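PDB 1HJS: beta-1,4-galactanase, which hydrolyses beta-1,4-galactosidic linkages in type I arabinogalactans, as a family 53 glycoside hydrolase of clan GH-A. Local coordinates for residues N194-Q198 with G199-L203; S167-S170 with P171-I175; Y257-P260 with S261-N265; Q30-E33 with N34-A38. One frame throughout, in Å; residues are numbered along the deposited sequence.

Interaction 1: N194-Q198 with G199-L203; sequences NVLKQ and GTLEL
V195 and L201 each turn a branch carbon opposite the backbone nitrogen, CG1 of V195 at chi1 169° and CG of L201 at 178°. These torsions set V195 CG1 3.7 Å from L201 CD2, the two side chains meeting at a slant. L196 reaches the returning chain with both methyls. Its CD1 lies 3.9 Å from L203 CD2, with the two leucines at about a right angle, and its CD2 rests 3.8 Å from L201 O.

The backbone reverses through a type I beta turn from L196 to G199, closed by a weak bond of 3.4 Å from G199 N to L196 O. G199 has positive phi, and a CB there would strike Q198 O, which explains the residue at this point. A water ties the helix end to the loop by donating to both V195 O (2.7 Å) and L201 O (2.6 Å), so two acceptors are joined through its two protons. Q198 bends at chi2 and folds its amide back along the helix: NE2 donates to N194 O at 3.0 Å, with the acceptor lying in the amide plane, and so takes an acceptor that a regular helix would offer to Q198 N.

Helix 185-196 thus gives way to the loop before barrel strand 208-212. W150 of helix 150-165 packs on V195 and Q198, while W237 of helix 223-237 touches L196 and L203.

Interaction 2: S167-S170 with P171-I175; sequences SSLS and PKPKI
K172 doubles back over the chain that precedes it, and its ammonium group meets two backbone carbonyls. K172 NZ donates to S167 O at 2.7 Å and to L169 O at 2.9 Å. Neither approach is in plane: the nitrogen stands well above the carbonyl plane of S167, 38° out of it, and is tilted by a smaller 24° from that of L169. The bend at chi2 (64°) turns the lysine toward these oxygens, and beyond it the chain is extended. Its methylenes lie over the second of them, K172 CD at 2.9 Å from L169 O. Two carbonyls thereby fix the position of the charged end, and the positive charge would be expected to polarise both of them.

S167 OG approaches the same lysine from its aliphatic flank, 4.1 Å from K172 CE, but its polar partners lie elsewhere: it bonds to I164 O and accepts a weak bond of 3.3 Å from L169 N. The loop so fastened links helix 150-165 to strand 174-179, one of the helix-to-strand connections of the (beta/alpha)8 barrel. It changes direction at a cis peptide between S170 and P171.

L169 and P173 form the apolar side of the contact. Their side chains cross at about a right angle, and a single methyl of the leucine, CD1, lies against the proline ring, 3.9 Å from P173 CD and 4.2 Å from P173 CG. Beyond this pair, L169 packs on A117 of helix 102-122, and P173 touches I164 of helix 150-165 and V130 of strand 129-132.

Interaction 3: Y257-P260 with S261-N265; sequences YSFP and SDVKN
P260 and V263 are the ends of a tight reversal in which V263 N donates to P260 O at 3.2 Å, while S261 and D262 between them have backbone angles close to those of a type I turn. The N-H points well at the oxygen, at 157°, but the donor stands above the carbonyl plane, 49° out of it.

The same bend drives V263 back on the proline. V263 CG2 sits between its own backbone nitrogen and carbonyl carbon, and from there it faces the pyrrolidine ring, 3.5 Å from P260 CD and 3.7 Å from P260 CB. It also lies 3.1 Å from P260 O, a close fit for a methyl. The V263 CG2 methyl further reaches the edge of the F259 ring, near its plane, and is 4.4 Å from F259 CB.

K264 adds the charged element. Its chain runs nearly straight until a final bend at chi4 (66°) brings NZ to 2.6 Å from F259 O, a short bond tilted a little from the carbonyl plane. Of two successive carbonyls, F259 O is thus held by the K264 side chain, just past the turn, and P260 O by the amide of V263, its last residue.

D262 faces another part of the fold, its two carboxylate oxygens accepting from the amides of L223 and S224 at the start of helix 223-237. F259 meets the rings of F268 and W248. The turn belongs to the long loop between strand 240-245 and helix 270-285, a strand-to-helix connection such as builds the catalytic end of a TIM barrel.

Interaction 4: Q30-E33 with N34-A38; sequences QPLE and NILAA
L36 N to L32 O, at 2.8 Å and 168°, is the straightest of the bonds that join the opening turn of helix 32-38 to the next. A37 N donates to E33 O at 3.0 Å. Just before L32, P31 O accepts from I35 N at 3.1 Å and, more weakly, from N34 N, so the carbonyl at the N-cap position serves two amides. E33 sends its carboxylate out of this turn to a salt bridge with R68.

Around this backbone core the side chains fold onto the helix start. N34 lays its amide nitrogen against the proline, ND2 coming to 3.1 Å from P31 CB. Q30 holds CG opposite its backbone nitrogen (chi1 172°) and then extends, which carries it along the flank of N34 and I35. The two ends of its amide divide there: Q30 NE2 lies 3.6 Å from N34 CB, and Q30 OE1 is 3.7 Å from I35 CG1. Shortening Q30 to an alanine is likely to uncover N34 CB and I35 CG1 and open a gap beside the first turn. Deeper in, L32 CG and L36 CD1 pack at 4.1 Å.

The chemistry implies a junction held by its backbone: the hydrogen bonds across it are all main-chain, while the amides of Q30 and N34 lie against carbon in van der Waals contact.

All four are local contacts at the periphery of one barrel, each mixing buried and exposed residues, and none shares atoms with another. Interactions 1 and 2 come nearest, at about 7 Å between atoms; strand 174-179 and helix 185-196, which follow each other in the chain, connect them. Both lie in helix-to-strand connections, whereas interaction 3 lies in a strand-to-helix loop and interaction 4 opens a helix. Their polar chemistry differs: water and a weak turn bond in 194-203, lysine on carbonyls in 167-175 and 257-265, regular helical bonds in 30-38. Interactions 2 and 3 share a device, although their centres are 40 Å apart across the chain's centre.

Interaction 1: N194-Q198 with G199-L203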
loop_
_atom_site.group_PDB
_atom_site.type_symbol
_atom_site.label_atom_id
_atom_site.label_comp_id
_atom_site.label_asym_id
_atom_site.label_seq_id
_atom_site.Cartn_x
_atom_site.Cartn_y
_atom_site.Cartn_z
ATOM N N ASN A 194 0.969 22.154 1.235
ATOM C CA ASN A 194 2.185 22.604 1.901
ATOM C C ASN A 194 3.466 21.991 1.352
ATOM O O ASN A 194 4.515 22.632 1.340
ATOM C CB ASN A 194 2.075 22.351 3.402
ATOM C CG ASN A 194 1.185 23.364 4.090
ATOM O OD1 ASN A 194 1.466 24.561 4.060
ATOM N ND2 ASN A 194 0.106 22.895 4.708
ATOM N N VAL A 195 3.390 20.749 0.898
ATOM C CA VAL A 195 4.561 20.099 0.337
ATOM C C VAL A 195 4.896 20.680 -1.039
ATOM O O VAL A 195 6.053 20.999 -1.318
ATOM C CB VAL A 195 4.338 18.577 0.206
ATOM C CG1 VAL A 195 5.452 17.947 -0.619
ATOM C CG2 VAL A 195 4.304 17.944 1.593
ATOM N N LEU A 196 3.882 20.834 -1.883
ATOM C CA LEU A 196 4.085 21.341 -3.237
ATOM C C LEU A 196 4.442 22.820 -3.332
ATOM O O LEU A 196 5.067 23.245 -4.302
ATOM C CB LEU A 196 2.845 21.053 -4.090
ATOM C CG LEU A 196 2.581 19.563 -4.341
ATOM C CD1 LEU A 196 1.249 19.376 -5.053
ATOM C CD2 LEU A 196 3.719 18.982 -5.170
ATOM N N LYS A 197 4.055 23.605 -2.331
ATOM C CA LYS A 197 4.353 25.034 -2.353
ATOM C C LYS A 197 5.834 25.314 -2.101
ATOM O O LYS A 197 6.296 26.437 -2.283
ATOM C CB LYS A 197 3.498 25.773 -1.317
ATOM C CG LYS A 197 3.809 25.401 0.119
ATOM C CD LYS A 197 2.799 25.990 1.099
ATOM C CE LYS A 197 2.887 27.502 1.176
ATOM N NZ LYS A 197 1.956 28.046 2.217
ATOM N N GLN A 198 6.578 24.291 -1.693
ATOM C CA GLN A 198 8.001 24.455 -1.422
ATOM C C GLN A 198 8.812 24.679 -2.698
ATOM O O GLN A 198 9.844 25.348 -2.675
ATOM C CB GLN A 198 8.545 23.237 -0.673
ATOM C CG GLN A 198 7.873 22.986 0.667
ATOM C CD GLN A 198 7.845 24.227 1.542
ATOM O OE1 GLN A 198 8.880 24.849 1.790
ATOM N NE2 GLN A 198 6.659 24.592 2.017
ATOM N N GLY A 199 8.349 24.114 -3.809
ATOM C CA GLY A 199 9.055 24.292 -5.063
ATOM C C GLY A 199 10.047 23.204 -5.441
ATOM O O GLY A 199 10.288 22.980 -6.628
ATOM N N THR A 200 10.632 22.531 -4.454
ATOM C CA THR A 200 11.597 21.471 -4.734
ATOM C C THR A 200 10.906 20.263 -5.361
ATOM O O THR A 200 11.276 19.833 -6.454
ATOM C CB THR A 200 12.338 21.038 -3.458
ATOM O OG1 THR A 200 11.387 20.722 -2.436
ATOM C CG2 THR A 200 13.246 22.159 -2.971
ATOM N N LEU A 201 9.909 19.713 -4.675
ATOM C CA LEU A 201 9.167 18.588 -5.232
ATOM C C LEU A 201 8.143 19.192 -6.182
ATOM O O LEU A 201 7.314 20.003 -5.772
ATOM C CB LEU A 201 8.437 17.804 -4.137
ATOM C CG LEU A 201 7.604 16.625 -4.661
ATOM C CD1 LEU A 201 8.531 15.524 -5.159
ATOM C CD2 LEU A 201 6.703 16.090 -3.562
ATOM N N GLU A 202 8.211 18.815 -7.452
ATOM C CA GLU A 202 7.274 19.331 -8.444
ATOM C C GLU A 202 6.190 18.305 -8.725
ATOM O O GLU A 202 6.390 17.114 -8.501
ATOM C CB GLU A 202 7.999 19.651 -9.750
ATOM C CG GLU A 202 9.113 20.668 -9.623
ATOM C CD GLU A 202 9.658 21.071 -10.974
ATOM O OE1 GLU A 202 8.896 21.666 -11.765
ATOM O OE2 GLU A 202 10.842 20.788 -11.250
ATOM N N LEU A 203 5.047 18.768 -9.223
ATOM C CA LEU A 203 3.953 17.864 -9.546
ATOM C C LEU A 203 4.422 16.814 -10.542
ATOM O O LEU A 203 3.969 15.671 -10.509
ATOM C CB LEU A 203 2.770 18.629 -10.148
ATOM C CG LEU A 203 1.593 18.938 -9.220
ATOM C CD1 LEU A 203 0.467 19.546 -10.034
ATOM C CD2 LEU A 203 1.115 17.666 -8.531
HETATM O O HOH W 1 7.683 21.256 -3.487
#

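Interaction 2: S167-S170 with P171-I175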
loop_
_atom_site.group_PDB
_atom_site.type_symbol
_atom_site.label_atom_id
_atom_site.label_comp_id
_atom_site.label_asym_id
_atom_site.label_seq_id
_atom_site.Cartn_x
_atom_site.Cartn_y
_atom_site.Cartn_z
ATOM N N SER A 167 17.505 5.683 -12.076
ATOM C CA SER A 167 17.830 4.258 -12.037
ATOM C C SER A 167 17.757 3.602 -13.408
ATOM O O SER A 167 17.312 4.214 -14.383
ATOM C CB SER A 167 16.886 3.518 -11.089
ATOM O OG SER A 167 15.611 3.359 -11.681
ATOM N N SER A 168 18.180 2.343 -13.462
ATOM C CA SER A 168 18.180 1.575 -14.701
ATOM C C SER A 168 16.865 0.838 -14.944
ATOM O O SER A 168 16.747 0.092 -15.913
ATOM C CB SER A 168 19.324 0.564 -14.683
ATOM O OG SER A 168 19.161 -0.341 -13.603
ATOM N N LEU A 169 15.885 1.037 -14.065
ATOM C CA LEU A 169 14.593 0.379 -14.226
ATOM C C LEU A 169 14.011 0.704 -15.593
ATOM O O LEU A 169 13.843 1.874 -15.945
ATOM C CB LEU A 169 13.613 0.828 -13.133
ATOM C CG LEU A 169 13.796 0.212 -11.742
ATOM C CD1 LEU A 169 12.878 0.913 -10.742
ATOM C CD2 LEU A 169 13.483 -1.279 -11.795
ATOM N N SER A 170 13.699 -0.335 -16.361
ATOM C CA SER A 170 13.131 -0.142 -17.689
ATOM C C SER A 170 12.150 -1.266 -18.010
ATOM O O SER A 170 12.544 -2.426 -18.145
ATOM C CB SER A 170 14.248 -0.105 -18.736
ATOM O OG SER A 170 13.738 0.231 -20.016
ATOM N N PRO A 171 10.859 -0.931 -18.150
ATOM C CA PRO A 171 10.315 0.428 -18.033
ATOM C C PRO A 171 10.310 0.991 -16.614
ATOM O O PRO A 171 10.447 0.255 -15.636
ATOM C CB PRO A 171 8.906 0.275 -18.593
ATOM C CG PRO A 171 8.537 -1.102 -18.137
ATOM C CD PRO A 171 9.787 -1.898 -18.453
ATOM N N LYS A 172 10.158 2.309 -16.520
ATOM C CA LYS A 172 10.107 3.002 -15.234
ATOM C C LYS A 172 8.760 2.751 -14.567
ATOM O O LYS A 172 7.753 2.543 -15.241
ATOM C CB LYS A 172 10.259 4.511 -15.432
ATOM C CG LYS A 172 11.535 5.091 -14.875
ATOM C CD LYS A 172 12.716 4.526 -15.597
ATOM C CE LYS A 172 14.017 5.047 -15.034
ATOM N NZ LYS A 172 15.120 4.478 -15.849
ATOM N N PRO A 173 8.728 2.761 -13.230
ATOM C CA PRO A 173 7.462 2.537 -12.530
ATOM C C PRO A 173 6.765 3.876 -12.341
ATOM O O PRO A 173 7.380 4.933 -12.507
ATOM C CB PRO A 173 7.916 1.973 -11.196
ATOM C CG PRO A 173 9.153 2.793 -10.928
ATOM C CD PRO A 173 9.857 2.787 -12.278
ATOM N N LYS A 174 5.483 3.829 -12.007
ATOM C CA LYS A 174 4.752 5.048 -11.719
ATOM C C LYS A 174 5.175 5.372 -10.286
ATOM O O LYS A 174 5.264 4.474 -9.442
ATOM C CB LYS A 174 3.245 4.804 -11.793
ATOM C CG LYS A 174 2.736 4.590 -13.212
ATOM C CD LYS A 174 1.246 4.293 -13.230
ATOM C CE LYS A 174 0.727 4.139 -14.658
ATOM N NZ LYS A 174 -0.708 3.719 -14.679
ATOM N N ILE A 175 5.457 6.641 -10.012
ATOM C CA ILE A 175 5.880 7.034 -8.674
ATOM C C ILE A 175 4.681 7.505 -7.862
ATOM O O ILE A 175 3.927 8.380 -8.287
ATOM C CB ILE A 175 6.949 8.136 -8.745
ATOM C CG1 ILE A 175 8.169 7.603 -9.503
ATOM C CG2 ILE A 175 7.350 8.568 -7.343
ATOM C CD1 ILE A 175 9.232 8.643 -9.788
#

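Interaction 3: Y257-P260 with S261-N265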
loop_
_atom_site.group_PDB
_atom_site.type_symbol
_atom_site.label_atom_id
_atom_site.label_comp_id
_atom_site.label_asym_id
_atom_site.label_seq_id
_atom_site.Cartn_x
_atom_site.Cartn_y
_atom_site.Cartn_z
ATOM N N TYR A 257 -14.157 1.302 17.409
ATOM C CA TYR A 257 -14.864 2.470 16.893
ATOM C C TYR A 257 -16.137 2.043 16.182
ATOM O O TYR A 257 -16.237 0.920 15.685
ATOM C CB TYR A 257 -13.997 3.246 15.900
ATOM C CG TYR A 257 -12.671 3.710 16.448
ATOM C CD1 TYR A 257 -11.545 2.891 16.384
ATOM C CD2 TYR A 257 -12.542 4.967 17.044
ATOM C CE1 TYR A 257 -10.319 3.312 16.898
ATOM C CE2 TYR A 257 -11.323 5.393 17.563
ATOM C CZ TYR A 257 -10.217 4.561 17.487
ATOM O OH TYR A 257 -9.011 4.969 18.012
ATOM N N SER A 258 -17.116 2.939 16.139
ATOM C CA SER A 258 -18.365 2.652 15.451
ATOM C C SER A 258 -18.047 2.690 13.958
ATOM O O SER A 258 -17.205 3.474 13.521
ATOM C CB SER A 258 -19.415 3.714 15.794
ATOM O OG SER A 258 -19.609 3.799 17.198
ATOM N N PHE A 259 -18.702 1.838 13.181
ATOM C CA PHE A 259 -18.461 1.805 11.745
ATOM C C PHE A 259 -19.145 2.969 11.037
ATOM O O PHE A 259 -20.127 3.518 11.538
ATOM C CB PHE A 259 -18.940 0.472 11.162
ATOM C CG PHE A 259 -17.902 -0.614 11.214
ATOM C CD1 PHE A 259 -17.309 -0.974 12.420
ATOM C CD2 PHE A 259 -17.499 -1.262 10.051
ATOM C CE1 PHE A 259 -16.323 -1.964 12.465
ATOM C CE2 PHE A 259 -16.518 -2.248 10.088
ATOM C CZ PHE A 259 -15.929 -2.600 11.295
ATOM N N PRO A 260 -18.622 3.374 9.866
ATOM C CA PRO A 260 -19.208 4.483 9.109
ATOM C C PRO A 260 -20.671 4.197 8.790
ATOM O O PRO A 260 -21.047 3.054 8.515
ATOM C CB PRO A 260 -18.337 4.546 7.857
ATOM C CG PRO A 260 -17.003 4.074 8.357
ATOM C CD PRO A 260 -17.389 2.891 9.217
ATOM N N SER A 261 -21.492 5.241 8.819
ATOM C CA SER A 261 -22.919 5.098 8.566
ATOM C C SER A 261 -23.310 4.388 7.271
ATOM O O SER A 261 -24.241 3.583 7.276
ATOM C CB SER A 261 -23.603 6.471 8.619
ATOM O OG SER A 261 -23.105 7.330 7.609
ATOM N N ASP A 262 -22.617 4.667 6.166
ATOM C CA ASP A 262 -22.986 4.026 4.907
ATOM C C ASP A 262 -22.424 2.634 4.634
ATOM O O ASP A 262 -22.449 2.169 3.495
ATOM C CB ASP A 262 -22.698 4.940 3.700
ATOM C CG ASP A 262 -21.278 5.466 3.673
ATOM O OD1 ASP A 262 -20.389 4.853 4.298
ATOM O OD2 ASP A 262 -21.054 6.498 2.998
ATOM N N VAL A 263 -21.929 1.968 5.675
ATOM C CA VAL A 263 -21.415 0.603 5.540
ATOM C C VAL A 263 -21.945 -0.262 6.686
ATOM O O VAL A 263 -21.622 -1.449 6.789
ATOM C CB VAL A 263 -19.864 0.551 5.548
ATOM C CG1 VAL A 263 -19.313 1.308 4.351
ATOM C CG2 VAL A 263 -19.323 1.123 6.847
ATOM N N LYS A 264 -22.778 0.338 7.534
ATOM C CA LYS A 264 -23.358 -0.359 8.681
ATOM C C LYS A 264 -24.235 -1.554 8.329
ATOM O O LYS A 264 -24.438 -2.446 9.154
ATOM C CB LYS A 264 -24.172 0.611 9.542
ATOM C CG LYS A 264 -23.369 1.310 10.625
ATOM C CD LYS A 264 -24.293 2.057 11.577
ATOM C CE LYS A 264 -23.572 2.490 12.846
ATOM N NZ LYS A 264 -22.509 3.501 12.593
ATOM N N ASN A 265 -24.768 -1.589 7.118
ATOM C CA ASN A 265 -25.611 -2.715 6.760
ATOM C C ASN A 265 -24.845 -3.864 6.130
ATOM O O ASN A 265 -25.403 -4.941 5.910
ATOM C CB ASN A 265 -26.746 -2.265 5.849
ATOM C CG ASN A 265 -27.830 -1.527 6.611
ATOM O OD1 ASN A 265 -28.329 -2.016 7.630
ATOM N ND2 ASN A 265 -28.200 -0.345 6.128
#

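Interaction 4: Q30-E33 with N34-A38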
loop_
_atom_site.group_PDB
_atom_site.type_symbol
_atom_site.label_atom_id
_atom_site.label_comp_id
_atom_site.label_asym_id
_atom_site.label_seq_id
_atom_site.Cartn_x
_atom_site.Cartn_y
_atom_site.Cartn_z
ATOM N N GLN A 30 -1.921 -24.917 -3.577
ATOM C CA GLN A 30 -1.395 -24.205 -4.730
ATOM C C GLN A 30 -0.624 -22.980 -4.242
ATOM O O GLN A 30 -0.943 -22.431 -3.190
ATOM C CB GLN A 30 -2.581 -23.803 -5.611
ATOM C CG GLN A 30 -2.281 -22.882 -6.766
ATOM C CD GLN A 30 -3.472 -22.750 -7.696
ATOM O OE1 GLN A 30 -4.616 -22.633 -7.250
ATOM N NE2 GLN A 30 -3.212 -22.761 -8.996
ATOM N N PRO A 31 0.415 -22.554 -4.982
ATOM C CA PRO A 31 1.172 -21.378 -4.540
ATOM C C PRO A 31 0.239 -20.175 -4.418
ATOM O O PRO A 31 -0.624 -19.959 -5.269
ATOM C CB PRO A 31 2.210 -21.202 -5.645
ATOM C CG PRO A 31 2.452 -22.618 -6.104
ATOM C CD PRO A 31 1.039 -23.164 -6.169
ATOM N N LEU A 32 0.413 -19.394 -3.359
ATOM C CA LEU A 32 -0.439 -18.230 -3.141
ATOM C C LEU A 32 -0.542 -17.320 -4.366
ATOM O O LEU A 32 -1.640 -16.893 -4.732
ATOM C CB LEU A 32 0.059 -17.426 -1.933
ATOM C CG LEU A 32 -0.779 -16.197 -1.561
ATOM C CD1 LEU A 32 -2.220 -16.615 -1.320
ATOM C CD2 LEU A 32 -0.199 -15.523 -0.314
ATOM N N GLU A 33 0.590 -17.024 -5.006
ATOM C CA GLU A 33 0.569 -16.147 -6.173
ATOM C C GLU A 33 -0.348 -16.673 -7.276
ATOM O O GLU A 33 -1.007 -15.894 -7.968
ATOM C CB GLU A 33 1.990 -15.927 -6.728
ATOM C CG GLU A 33 2.714 -17.200 -7.171
ATOM C CD GLU A 33 3.559 -17.811 -6.066
ATOM O OE1 GLU A 33 3.117 -17.808 -4.897
ATOM O OE2 GLU A 33 4.667 -18.308 -6.369
ATOM N N ASN A 34 -0.396 -17.993 -7.441
ATOM C CA ASN A 34 -1.248 -18.583 -8.467
ATOM C C ASN A 34 -2.716 -18.521 -8.049
ATOM O O ASN A 34 -3.601 -18.361 -8.884
ATOM C CB ASN A 34 -0.824 -20.026 -8.740
ATOM C CG ASN A 34 0.611 -20.120 -9.225
ATOM O OD1 ASN A 34 1.007 -19.421 -10.157
ATOM N ND2 ASN A 34 1.394 -20.980 -8.596
ATOM N N ILE A 35 -2.967 -18.656 -6.753
ATOM C CA ILE A 35 -4.331 -18.571 -6.241
ATOM C C ILE A 35 -4.825 -17.143 -6.482
ATOM O O ILE A 35 -5.936 -16.932 -6.962
ATOM C CB ILE A 35 -4.379 -18.874 -4.729
ATOM C CG1 ILE A 35 -3.990 -20.334 -4.481
ATOM C CG2 ILE A 35 -5.776 -18.592 -4.184
ATOM C CD1 ILE A 35 -3.895 -20.713 -3.014
ATOM N N LEU A 36 -3.986 -16.164 -6.154
ATOM C CA LEU A 36 -4.351 -14.761 -6.348
ATOM C C LEU A 36 -4.635 -14.468 -7.819
ATOM O O LEU A 36 -5.651 -13.851 -8.155
ATOM C CB LEU A 36 -3.231 -13.847 -5.845
ATOM C CG LEU A 36 -2.940 -13.896 -4.341
ATOM C CD1 LEU A 36 -1.688 -13.078 -4.034
ATOM C CD2 LEU A 36 -4.149 -13.358 -3.566
ATOM N N ALA A 37 -3.743 -14.921 -8.695
ATOM C CA ALA A 37 -3.910 -14.703 -10.125
ATOM C C ALA A 37 -5.202 -15.338 -10.633
ATOM O O ALA A 37 -5.917 -14.745 -11.437
ATOM C CB ALA A 37 -2.712 -15.273 -10.887
ATOM N N ALA A 38 -5.498 -16.542 -10.152
ATOM C CA ALA A 38 -6.699 -17.255 -10.576
ATOM C C ALA A 38 -7.967 -16.529 -10.150
ATOM O O ALA A 38 -9.017 -16.683 -10.779
ATOM C CB ALA A 38 -6.693 -18.674 -10.009
#